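Local coordinates for probable quinone reductase Qor (NADPH:quinone reductase) (Zeta-crystallin homolog protein) (Mycobacterium tuberculosis, PDB 4RVU) that binds NADPH and probably catalyses the transfer of its electrons to quinones, as a member of the zeta-crystallin-like quinone reductases, at residues V149-G154 and I161-A166; P142-D147 and G216-Y221; I8-T13 and G17-V22. One frame throughout, in Å; residues are numbered along the deposited sequence.

Interaction 1: residues V149-G154 and I161-A166; sequences VLVHAG and ILTQWA. With NDP (NADPH dihydro-nicotinamide-adenine-dinucleotide phosphate), chain E.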
loop_
_atom_site.group_PDB
_atom_site.type_symbol
_atom_site.label_atom_id
_atom_site.label_comp_id
_atom_site.label_asym_id
_atom_site.label_seq_id
_atom_site.Cartn_x
_atom_site.Cartn_y
_atom_site.Cartn_z
ATOM N N VAL A 149 -1.344 -13.685 -10.104
ATOM C CA VAL A 149 -0.324 -12.717 -9.714
ATOM C C VAL A 149 0.768 -12.645 -10.766
ATOM O O VAL A 149 0.977 -13.594 -11.518
ATOM C CB VAL A 149 0.299 -13.041 -8.325
ATOM C CG1 VAL A 149 -0.771 -13.037 -7.246
ATOM C CG2 VAL A 149 1.026 -14.393 -8.360
ATOM N N LEU A 150 1.455 -11.510 -10.816
ATOM C CA LEU A 150 2.629 -11.349 -11.676
ATOM C C LEU A 150 3.892 -11.380 -10.819
ATOM O O LEU A 150 3.988 -10.676 -9.801
ATOM C CB LEU A 150 2.541 -10.021 -12.445
ATOM C CG LEU A 150 3.766 -9.526 -13.216
ATOM C CD1 LEU A 150 4.143 -10.519 -14.309
ATOM C CD2 LEU A 150 3.507 -8.160 -13.803
ATOM N N VAL A 151 4.852 -12.210 -11.220
ATOM C CA VAL A 151 6.129 -12.323 -10.519
ATOM C C VAL A 151 7.260 -12.072 -11.505
ATOM O O VAL A 151 7.515 -12.900 -12.386
ATOM C CB VAL A 151 6.303 -13.738 -9.925
ATOM C CG1 VAL A 151 7.684 -13.890 -9.281
ATOM C CG2 VAL A 151 5.214 -14.032 -8.906
ATOM N N HIS A 152 7.936 -10.939 -11.366
ATOM C CA HIS A 152 9.078 -10.640 -12.227
ATOM C C HIS A 152 10.278 -11.513 -11.857
ATOM O O HIS A 152 10.357 -12.016 -10.730
ATOM C CB HIS A 152 9.437 -9.156 -12.140
ATOM C CG HIS A 152 8.417 -8.252 -12.761
ATOM N ND1 HIS A 152 8.097 -8.302 -14.104
ATOM C CD2 HIS A 152 7.648 -7.272 -12.225
ATOM C CE1 HIS A 152 7.176 -7.391 -14.367
ATOM N NE2 HIS A 152 6.885 -6.751 -13.245
ATOM N N ALA A 153 11.205 -11.691 -12.803
ATOM C CA ALA A 153 12.382 -12.545 -12.608
ATOM C C ALA A 153 11.997 -13.923 -12.079
ATOM O O ALA A 153 12.495 -14.373 -11.032
ATOM C CB ALA A 153 13.394 -11.865 -11.671
ATOM N N GLY A 154 11.120 -14.593 -12.826
ATOM C CA GLY A 154 10.544 -15.861 -12.413
ATOM C C GLY A 154 11.545 -16.983 -12.174
ATOM O O GLY A 154 11.225 -17.943 -11.476
ATOM N N ILE A 161 10.671 -19.621 -5.904
ATOM C CA ILE A 161 9.965 -20.005 -4.684
ATOM C C ILE A 161 8.551 -19.417 -4.674
ATOM O O ILE A 161 7.584 -20.114 -4.340
ATOM C CB ILE A 161 10.741 -19.613 -3.395
ATOM C CG1 ILE A 161 12.093 -20.337 -3.354
ATOM C CG2 ILE A 161 9.947 -20.016 -2.153
ATOM C CD1 ILE A 161 13.001 -19.906 -2.181
ATOM N N LEU A 162 8.433 -18.145 -5.054
ATOM C CA LEU A 162 7.117 -17.504 -5.168
ATOM C C LEU A 162 6.213 -18.289 -6.111
ATOM O O LEU A 162 5.038 -18.534 -5.810
ATOM C CB LEU A 162 7.244 -16.052 -5.659
ATOM C CG LEU A 162 7.661 -15.017 -4.615
ATOM C CD1 LEU A 162 8.032 -13.701 -5.273
ATOM C CD2 LEU A 162 6.533 -14.805 -3.599
ATOM N N THR A 163 6.771 -18.694 -7.246
ATOM C CA THR A 163 5.988 -19.335 -8.299
ATOM C C THR A 163 5.466 -20.686 -7.830
ATOM O O THR A 163 4.262 -20.954 -7.910
ATOM C CB THR A 163 6.817 -19.474 -9.571
ATOM O OG1 THR A 163 7.162 -18.159 -10.028
ATOM C CG2 THR A 163 6.041 -20.205 -10.661
ATOM N N GLN A 164 6.359 -21.505 -7.275
ATOM C CA GLN A 164 5.956 -22.810 -6.774
ATOM C C GLN A 164 4.934 -22.706 -5.665
ATOM O O GLN A 164 3.929 -23.425 -5.669
ATOM C CB GLN A 164 7.165 -23.576 -6.259
ATOM C CG GLN A 164 8.186 -23.920 -7.317
ATOM C CD GLN A 164 9.362 -24.650 -6.712
ATOM O OE1 GLN A 164 9.287 -25.850 -6.442
ATOM N NE2 GLN A 164 10.449 -23.924 -6.466
ATOM N N TRP A 165 5.199 -21.816 -4.712
ATOM C CA TRP A 165 4.380 -21.733 -3.511
ATOM C C TRP A 165 2.992 -21.199 -3.851
ATOM O O TRP A 165 1.985 -21.758 -3.415
ATOM C CB TRP A 165 5.050 -20.844 -2.463
ATOM C CG TRP A 165 4.711 -21.223 -1.057
ATOM C CD1 TRP A 165 3.625 -21.943 -0.634
ATOM C CD2 TRP A 165 5.488 -20.938 0.117
ATOM N NE1 TRP A 165 3.673 -22.104 0.736
ATOM C CE2 TRP A 165 4.808 -21.503 1.216
ATOM C CE3 TRP A 165 6.680 -20.250 0.339
ATOM C CZ2 TRP A 165 5.297 -21.413 2.524
ATOM C CZ3 TRP A 165 7.165 -20.161 1.639
ATOM C CH2 TRP A 165 6.472 -20.737 2.714
ATOM N N ALA A 166 2.944 -20.128 -4.641
ATOM C CA ALA A 166 1.667 -19.586 -5.108
ATOM C C ALA A 166 0.875 -20.632 -5.900
ATOM O O ALA A 166 -0.325 -20.807 -5.683
ATOM C CB ALA A 166 1.888 -18.314 -5.944
HETATM P PA NDP E . 17.583 -13.192 -8.178
HETATM O O1A NDP E . 18.109 -14.593 -8.047
HETATM O O2A NDP E . 16.134 -12.974 -8.504
HETATM O O5B NDP E . 18.477 -12.408 -9.259
HETATM C C5B NDP E . 18.034 -11.164 -9.790
HETATM C C4B NDP E . 17.275 -11.449 -11.075
HETATM O O4B NDP E . 16.552 -10.299 -11.515
HETATM C C3B NDP E . 18.218 -11.800 -12.211
HETATM O O3B NDP E . 18.501 -13.199 -12.252
HETATM C C2B NDP E . 17.467 -11.337 -13.443
HETATM O O2B NDP E . 16.763 -12.417 -14.040
HETATM C C1B NDP E . 16.489 -10.286 -12.941
HETATM N N9A NDP E . 16.928 -8.981 -13.486
HETATM C C8A NDP E . 16.211 -8.186 -14.297
HETATM N N7A NDP E . 16.908 -7.075 -14.630
HETATM C C5A NDP E . 18.108 -7.155 -14.031
HETATM C C6A NDP E . 19.327 -6.318 -13.967
HETATM N N6A NDP E . 19.396 -5.143 -14.630
HETATM N N1A NDP E . 20.362 -6.768 -13.227
HETATM C C2A NDP E . 20.299 -7.937 -12.566
HETATM N N3A NDP E . 19.228 -8.746 -12.580
HETATM C C4A NDP E . 18.119 -8.417 -13.280
HETATM O O3 NDP E . 17.944 -12.398 -6.833
HETATM P PN NDP E . 17.339 -12.825 -5.409
HETATM O O1N NDP E . 16.425 -14.005 -5.604
HETATM O O2N NDP E . 18.482 -12.891 -4.431
HETATM O O5D NDP E . 16.436 -11.553 -5.028
HETATM C C5D NDP E . 15.360 -11.151 -5.872
HETATM C C4D NDP E . 15.031 -9.687 -5.623
HETATM O O4D NDP E . 14.327 -9.552 -4.390
HETATM C C3D NDP E . 16.292 -8.857 -5.488
HETATM O O3D NDP E . 16.059 -7.594 -6.109
HETATM C C2D NDP E . 16.466 -8.657 -3.999
HETATM O O2D NDP E . 17.090 -7.399 -3.736
HETATM C C1D NDP E . 15.033 -8.692 -3.495
HETATM N N1N NDP E . 14.880 -9.208 -2.135
HETATM C C2N NDP E . 14.155 -8.498 -1.268
HETATM C C3N NDP E . 13.944 -8.921 0.036
HETATM C C7N NDP E . 13.124 -8.068 0.957
HETATM O O7N NDP E . 12.883 -8.470 2.082
HETATM N N7N NDP E . 12.674 -6.895 0.515
HETATM C C4N NDP E . 14.523 -10.224 0.533
HETATM C C5N NDP E . 15.280 -10.905 -0.510
HETATM C C6N NDP E . 15.423 -10.380 -1.789
HETATM P P2B NDP E . 16.166 -12.287 -15.528
HETATM O O1X NDP E . 16.316 -10.830 -15.858
HETATM O O2X NDP E . 17.030 -13.195 -16.356
HETATM O O3X NDP E . 14.747 -12.761 -15.401
HETATM O O HOH W 1 8.883 -18.898 -12.010
#
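Val151 and Leu162 meet across the first strand and helix of the Rossmann-type beta-alpha-beta unit formed by strand 148-151, helix 157-168 and strand 172-176, the nucleotide-binding core of this medium-chain reductase fold. The apolar part of the contact is small, in keeping with the 169 Å² buried in all between the two segments. Val151 reaches the helix with one branch: CG1, anti to the backbone N (chi1 176°), stands 4.0 Å from Leu162 CD1, and the two side chains run at a slant to each other. Leu162 also touches Ala133 and Leu137 of helix 120-140, while Thr163 and Ala166 lean on Val173 of the third element of the unit. The helix thus packs on the sheet through one set of side chains and on helix 120-140 through another.

The polar link is indirect. Gly154 O and Thr163 OG1 lie 4.3 Å apart, too far for a direct bond, and a water bridges them, donating to Gly154 O at 2.6 Å and to Thr163 OG1 at 2.7 Å. The same hydroxyl is bonded to Gly159 O, one turn back in the helix, so its oxygen is held both by the helix backbone and by the water. Gly154 opens a GxGxxG-like pattern with Gly156 and Gly159, consistent with the tight strand-turn-helix passage beside the cofactor; Gly157 N, at the start of the helix, is hydrogen-bonded to NADPH. In the loop before that passage, His152 NE2 bonds to Ser232 OG and ND1 to Thr176 OG1.

The cofactor meets the loop just after the strand through van der Waals contact. Ala153 CB packs against the adenosine ribose of NADPH, 3.5 Å from O4B and 3.7 Å from C1B.

Interaction 2: residues P142-D147 and G216-Y221; sequences PVKRGD and GVQAVY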
loop_
_atom_site.group_PDB
_atom_site.type_symbol
_atom_site.label_atom_id
_atom_site.label_comp_id
_atom_site.label_asym_id
_atom_site.label_seq_id
_atom_site.Cartn_x
_atom_site.Cartn_y
_atom_site.Cartn_z
ATOM N N PRO A 142 -2.167 -11.495 0.977
ATOM C CA PRO A 142 -2.488 -12.896 1.258
ATOM C C PRO A 142 -3.205 -13.534 0.074
ATOM O O PRO A 142 -4.424 -13.375 -0.061
ATOM C CB PRO A 142 -3.422 -12.816 2.479
ATOM C CG PRO A 142 -3.625 -11.312 2.769
ATOM C CD PRO A 142 -3.149 -10.567 1.568
ATOM N N VAL A 143 -2.460 -14.259 -0.759
ATOM C CA VAL A 143 -3.041 -14.846 -1.961
ATOM C C VAL A 143 -4.132 -15.841 -1.593
ATOM O O VAL A 143 -4.074 -16.484 -0.540
ATOM C CB VAL A 143 -1.984 -15.513 -2.859
ATOM C CG1 VAL A 143 -0.971 -14.467 -3.387
ATOM C CG2 VAL A 143 -1.274 -16.654 -2.115
ATOM N N LYS A 144 -5.140 -15.948 -2.453
ATOM C CA LYS A 144 -6.203 -16.921 -2.253
ATOM C C LYS A 144 -6.377 -17.712 -3.541
ATOM O O LYS A 144 -5.980 -17.257 -4.621
ATOM C CB LYS A 144 -7.499 -16.212 -1.871
ATOM C CG LYS A 144 -7.893 -15.140 -2.852
ATOM C CD LYS A 144 -9.103 -14.347 -2.367
ATOM C CE LYS A 144 -9.597 -13.389 -3.448
ATOM N NZ LYS A 144 -8.593 -12.336 -3.769
ATOM N N ARG A 145 -6.943 -18.906 -3.424
ATOM C CA ARG A 145 -7.146 -19.757 -4.584
ATOM C C ARG A 145 -8.005 -18.986 -5.579
ATOM O O ARG A 145 -8.995 -18.362 -5.187
ATOM C CB ARG A 145 -7.811 -21.073 -4.163
ATOM C CG ARG A 145 -8.174 -21.989 -5.324
ATOM C CD ARG A 145 -8.627 -23.362 -4.837
ATOM N NE ARG A 145 -7.571 -24.070 -4.114
ATOM C CZ ARG A 145 -6.598 -24.767 -4.698
ATOM N NH1 ARG A 145 -6.537 -24.852 -6.024
ATOM N NH2 ARG A 145 -5.682 -25.381 -3.957
ATOM N N GLY A 146 -7.593 -18.967 -6.844
ATOM C CA GLY A 146 -8.328 -18.252 -7.875
ATOM C C GLY A 146 -7.698 -16.939 -8.293
ATOM O O GLY A 146 -8.043 -16.379 -9.346
ATOM N N ASP A 147 -6.782 -16.428 -7.471
ATOM C CA ASP A 147 -6.077 -15.200 -7.820
ATOM C C ASP A 147 -5.137 -15.442 -8.996
ATOM O O ASP A 147 -4.791 -16.585 -9.313
ATOM C CB ASP A 147 -5.234 -14.684 -6.643
ATOM C CG ASP A 147 -6.056 -14.056 -5.529
ATOM O OD1 ASP A 147 -7.269 -13.811 -5.700
ATOM O OD2 ASP A 147 -5.459 -13.798 -4.458
ATOM N N GLY A 216 -6.647 -7.715 -15.061
ATOM C CA GLY A 216 -5.367 -7.442 -14.439
ATOM C C GLY A 216 -5.148 -8.433 -13.311
ATOM O O GLY A 216 -6.044 -9.225 -12.989
ATOM N N VAL A 217 -3.965 -8.385 -12.703
ATOM C CA VAL A 217 -3.611 -9.311 -11.626
ATOM C C VAL A 217 -3.967 -8.777 -10.224
ATOM O O VAL A 217 -3.972 -7.570 -9.997
ATOM C CB VAL A 217 -2.111 -9.699 -11.700
ATOM C CG1 VAL A 217 -1.828 -10.568 -12.943
ATOM C CG2 VAL A 217 -1.226 -8.455 -11.688
ATOM N N GLN A 218 -4.271 -9.676 -9.290
ATOM C CA GLN A 218 -4.614 -9.259 -7.927
ATOM C C GLN A 218 -3.415 -8.669 -7.183
ATOM O O GLN A 218 -3.576 -7.871 -6.245
ATOM C CB GLN A 218 -5.220 -10.418 -7.127
ATOM C CG GLN A 218 -6.718 -10.603 -7.342
ATOM C CD GLN A 218 -7.054 -11.102 -8.731
ATOM O OE1 GLN A 218 -6.466 -12.077 -9.213
ATOM N NE2 GLN A 218 -7.996 -10.427 -9.393
ATOM N N ALA A 219 -2.214 -9.072 -7.589
ATOM C CA ALA A 219 -0.985 -8.553 -6.989
ATOM C C ALA A 219 0.184 -8.687 -7.957
ATOM O O ALA A 219 0.229 -9.618 -8.760
ATOM C CB ALA A 219 -0.679 -9.282 -5.694
ATOM N N VAL A 220 1.128 -7.760 -7.875
ATOM C CA VAL A 220 2.394 -7.914 -8.584
ATOM C C VAL A 220 3.499 -8.031 -7.553
ATOM O O VAL A 220 3.580 -7.216 -6.635
ATOM C CB VAL A 220 2.712 -6.693 -9.457
ATOM C CG1 VAL A 220 4.119 -6.832 -10.061
ATOM C CG2 VAL A 220 1.666 -6.534 -10.549
ATOM N N TYR A 221 4.344 -9.044 -7.692
ATOM C CA TYR A 221 5.540 -9.132 -6.877
ATOM C C TYR A 221 6.721 -8.713 -7.734
ATOM O O TYR A 221 7.167 -9.467 -8.600
ATOM C CB TYR A 221 5.699 -10.552 -6.327
ATOM C CG TYR A 221 4.565 -10.928 -5.394
ATOM C CD1 TYR A 221 4.508 -10.413 -4.101
ATOM C CD2 TYR A 221 3.551 -11.780 -5.808
ATOM C CE1 TYR A 221 3.462 -10.745 -3.239
ATOM C CE2 TYR A 221 2.508 -12.130 -4.949
ATOM C CZ TYR A 221 2.475 -11.611 -3.671
ATOM O OH TYR A 221 1.437 -11.966 -2.833
HETATM O O HOH W 2 -7.552 -14.359 -11.403
#
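Asp147 and Gln218 bring the two backbones nearest, their CA atoms 6.1 Å apart, whereas Val143 and Ala219 are separated by 8.3 Å at CA, so the backbones are farther apart at Val143 than at Asp147. Within the loop, Lys144 to Asp147 make a type II beta turn closed by Asp147 N to Lys144 O at 3.1 Å. Gly146 occupies the turn position with positive phi (104°), where a side chain would press on the preceding carbonyl oxygen. Segment 216-221 turns a corner at Gln218, and residues 219-221 are strand.

The turn is braced by the Asp147 carboxylate. OD1 offers its syn lone pair to Lys144 NZ in a 2.8 Å salt bridge, while OD2 takes Lys144 N at 3.0 Å from well above the carboxylate plane and is also bonded to Tyr141 OH. This loop leads from helix 120-140 into strand 148-151, so the contact packs the loop entering the Rossmann sheet against strand 217-222, the neighbour of strand 148-151.

Gln218 lies across Asp147, bent at chi2 (69°), with CG 3.6 Å from Asp147 OD1 and the amide and carboxylate planes 32° apart. The bend swings OE1 over the Asp147 backbone, where it accepts a bond from Thr148 N, at the start of the adjoining strand. At the other end Val143 CG1 approaches the edge of the Tyr221 ring near its plane, 3.5 Å from OH. That hydroxyl is itself bonded to Leu136 O of helix 120-140, and Leu137 of the same helix packs against both Val143 and Tyr221.

Interaction 3: residues I8-T13 and G17-V22; sequences IEVTET and GVLRHV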
loop_
_atom_site.group_PDB
_atom_site.type_symbol
_atom_site.label_atom_id
_atom_site.label_comp_id
_atom_site.label_asym_id
_atom_site.label_seq_id
_atom_site.Cartn_x
_atom_site.Cartn_y
_atom_site.Cartn_z
ATOM N N ILE A 8 35.416 -13.076 3.459
ATOM C CA ILE A 8 35.359 -12.114 2.374
ATOM C C ILE A 8 35.075 -10.750 2.985
ATOM O O ILE A 8 33.974 -10.482 3.488
ATOM C CB ILE A 8 34.284 -12.481 1.335
ATOM C CG1 ILE A 8 34.571 -13.861 0.717
ATOM C CG2 ILE A 8 34.209 -11.427 0.234
ATOM C CD1 ILE A 8 35.718 -13.879 -0.307
ATOM N N GLU A 9 36.080 -9.886 2.971
ATOM C CA GLU A 9 35.960 -8.603 3.652
ATOM C C GLU A 9 35.895 -7.469 2.647
ATOM O O GLU A 9 36.551 -7.510 1.602
ATOM C CB GLU A 9 37.153 -8.407 4.584
ATOM C CG GLU A 9 37.198 -7.058 5.280
ATOM C CD GLU A 9 38.505 -6.850 6.008
ATOM O OE1 GLU A 9 39.553 -6.767 5.330
ATOM O OE2 GLU A 9 38.484 -6.785 7.253
ATOM N N VAL A 10 35.090 -6.461 2.967
ATOM C CA VAL A 10 35.005 -5.244 2.173
ATOM C C VAL A 10 35.659 -4.115 2.969
ATOM O O VAL A 10 35.219 -3.791 4.072
ATOM C CB VAL A 10 33.542 -4.917 1.838
ATOM C CG1 VAL A 10 33.432 -3.604 1.079
ATOM C CG2 VAL A 10 32.939 -6.052 1.023
ATOM N N THR A 11 36.736 -3.559 2.417
ATOM C CA THR A 11 37.496 -2.484 3.050
ATOM C C THR A 11 37.057 -1.151 2.456
ATOM O O THR A 11 37.043 -0.114 3.128
ATOM C CB THR A 11 39.014 -2.711 2.852
ATOM O OG1 THR A 11 39.458 -3.731 3.757
ATOM C CG2 THR A 11 39.812 -1.442 3.112
ATOM N N GLU A 12 36.674 -1.191 1.187
ATOM C CA GLU A 12 36.090 -0.035 0.531
ATOM C C GLU A 12 34.938 -0.540 -0.324
ATOM O O GLU A 12 35.004 -1.645 -0.865
ATOM C CB GLU A 12 37.133 0.690 -0.329
ATOM C CG GLU A 12 37.111 0.298 -1.809
ATOM C CD GLU A 12 38.340 0.765 -2.572
ATOM O OE1 GLU A 12 39.431 0.199 -2.329
ATOM O OE2 GLU A 12 38.211 1.691 -3.416
ATOM N N THR A 13 33.876 0.253 -0.437
ATOM C CA THR A 13 32.729 -0.144 -1.248
ATOM C C THR A 13 33.029 0.020 -2.740
ATOM O O THR A 13 33.957 0.732 -3.115
ATOM C CB THR A 13 31.454 0.627 -0.857
ATOM O OG1 THR A 13 31.634 2.029 -1.098
ATOM C CG2 THR A 13 31.131 0.408 0.619
ATOM N N GLY A 17 34.836 -6.444 -7.469
ATOM C CA GLY A 17 36.270 -6.484 -7.253
ATOM C C GLY A 17 36.717 -6.232 -5.825
ATOM O O GLY A 17 37.763 -6.726 -5.414
ATOM N N VAL A 18 35.928 -5.477 -5.060
ATOM C CA VAL A 18 36.293 -5.164 -3.675
ATOM C C VAL A 18 36.099 -6.345 -2.714
ATOM O O VAL A 18 36.514 -6.290 -1.551
ATOM C CB VAL A 18 35.533 -3.923 -3.132
ATOM C CG1 VAL A 18 35.657 -2.751 -4.089
ATOM C CG2 VAL A 18 34.069 -4.244 -2.882
ATOM N N LEU A 19 35.460 -7.409 -3.189
ATOM C CA LEU A 19 35.278 -8.597 -2.357
ATOM C C LEU A 19 36.600 -9.365 -2.182
ATOM O O LEU A 19 36.934 -10.242 -2.987
ATOM C CB LEU A 19 34.191 -9.500 -2.943
ATOM C CG LEU A 19 32.802 -8.868 -3.048
ATOM C CD1 LEU A 19 31.880 -9.684 -3.946
ATOM C CD2 LEU A 19 32.198 -8.698 -1.663
ATOM N N ARG A 20 37.344 -9.040 -1.126
ATOM C CA ARG A 20 38.657 -9.646 -0.902
ATOM C C ARG A 20 38.592 -10.854 0.019
ATOM O O ARG A 20 38.006 -10.791 1.102
ATOM C CB ARG A 20 39.638 -8.619 -0.338
ATOM C CG ARG A 20 39.801 -7.383 -1.214
ATOM C CD ARG A 20 40.302 -7.775 -2.597
ATOM N NE ARG A 20 40.345 -6.630 -3.504
ATOM C CZ ARG A 20 41.365 -5.783 -3.587
ATOM N NH1 ARG A 20 42.432 -5.949 -2.811
ATOM N NH2 ARG A 20 41.321 -4.766 -4.441
ATOM N N HIS A 21 39.205 -11.950 -0.426
ATOM C CA HIS A 21 39.324 -13.185 0.348
ATOM C C HIS A 21 40.529 -13.055 1.270
ATOM O O HIS A 21 41.669 -13.034 0.792
ATOM C CB HIS A 21 39.532 -14.357 -0.622
ATOM C CG HIS A 21 39.557 -15.708 0.025
ATOM N ND1 HIS A 21 40.677 -16.508 0.032
ATOM C CD2 HIS A 21 38.583 -16.414 0.656
ATOM C CE1 HIS A 21 40.403 -17.645 0.655
ATOM N NE2 HIS A 21 39.138 -17.610 1.035
ATOM N N VAL A 22 40.284 -12.967 2.579
ATOM C CA VAL A 22 41.346 -12.701 3.554
ATOM C C VAL A 22 41.287 -13.569 4.803
ATOM O O VAL A 22 40.286 -14.238 5.059
ATOM C CB VAL A 22 41.307 -11.240 4.035
ATOM C CG1 VAL A 22 41.440 -10.286 2.865
ATOM C CG2 VAL A 22 40.019 -10.968 4.813
HETATM O O HOH W 3 37.760 -4.373 -0.079
#
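Ile8 CD1 meets the His21 ring at its edge, in the ring plane, 3.9 Å from CD2, while the imidazole is stacked with the ring of His6. The other flat group, the Arg20 guanidinium, has Gly17 O at its edge: NE donates to that oxygen almost in the guanidinium plane, through a chain folded back at chi2 (-59°). Both belong to a beta hairpin, strands 5-10 and 20-24, close to the N-terminus.

Its register is fixed by Glu9 and Arg20, an antiparallel hydrogen-bonded pair: Glu9 N to Arg20 O measures 2.8 Å and Arg20 N to Glu9 O 3.2 Å. Ile8 and His21 form the adjacent non-hydrogen-bonded pair. The short strand axes are far from antiparallel, at 123°, consistent with a marked twist where the two short segments pair.

Apolar side chains pack beside this pairing. Ile8 CG2 packs on Leu19 CB at 3.7 Å, and Val10 CG2 lies alongside Leu19 CD2 at 3.8 Å; Leu19 also touches His316 and Arg51. Toward the turn, Val18 CB closes on Glu12 O at 3.3 Å. Beyond the last backbone bond, a water accepts from Thr11 N at 2.8 Å and donates to Val18 O at 2.7 Å.

In the fold
Interactions 1 and 2 share the six-stranded parallel sheet: their strands 148-151 and 217-222 are neighbours, joined by probable hydrogen bonds Tyr221 N to Leu150 O (2.7 Å) and Leu150 N to Ala219 O (3.1 Å). The residues that meet in interaction 1 are all buried, and its loop touches NADPH through Ala153; interaction 2, only partly buried, has an ion pair within its loop. Interaction 3 stands on the other side of the chain's centre, its centre about 33 Å from that of interaction 1. It is partly buried, with three buried and three exposed among ten touching residues, and joins its segments by direct backbone bonds, which neither of the others has between its own segments.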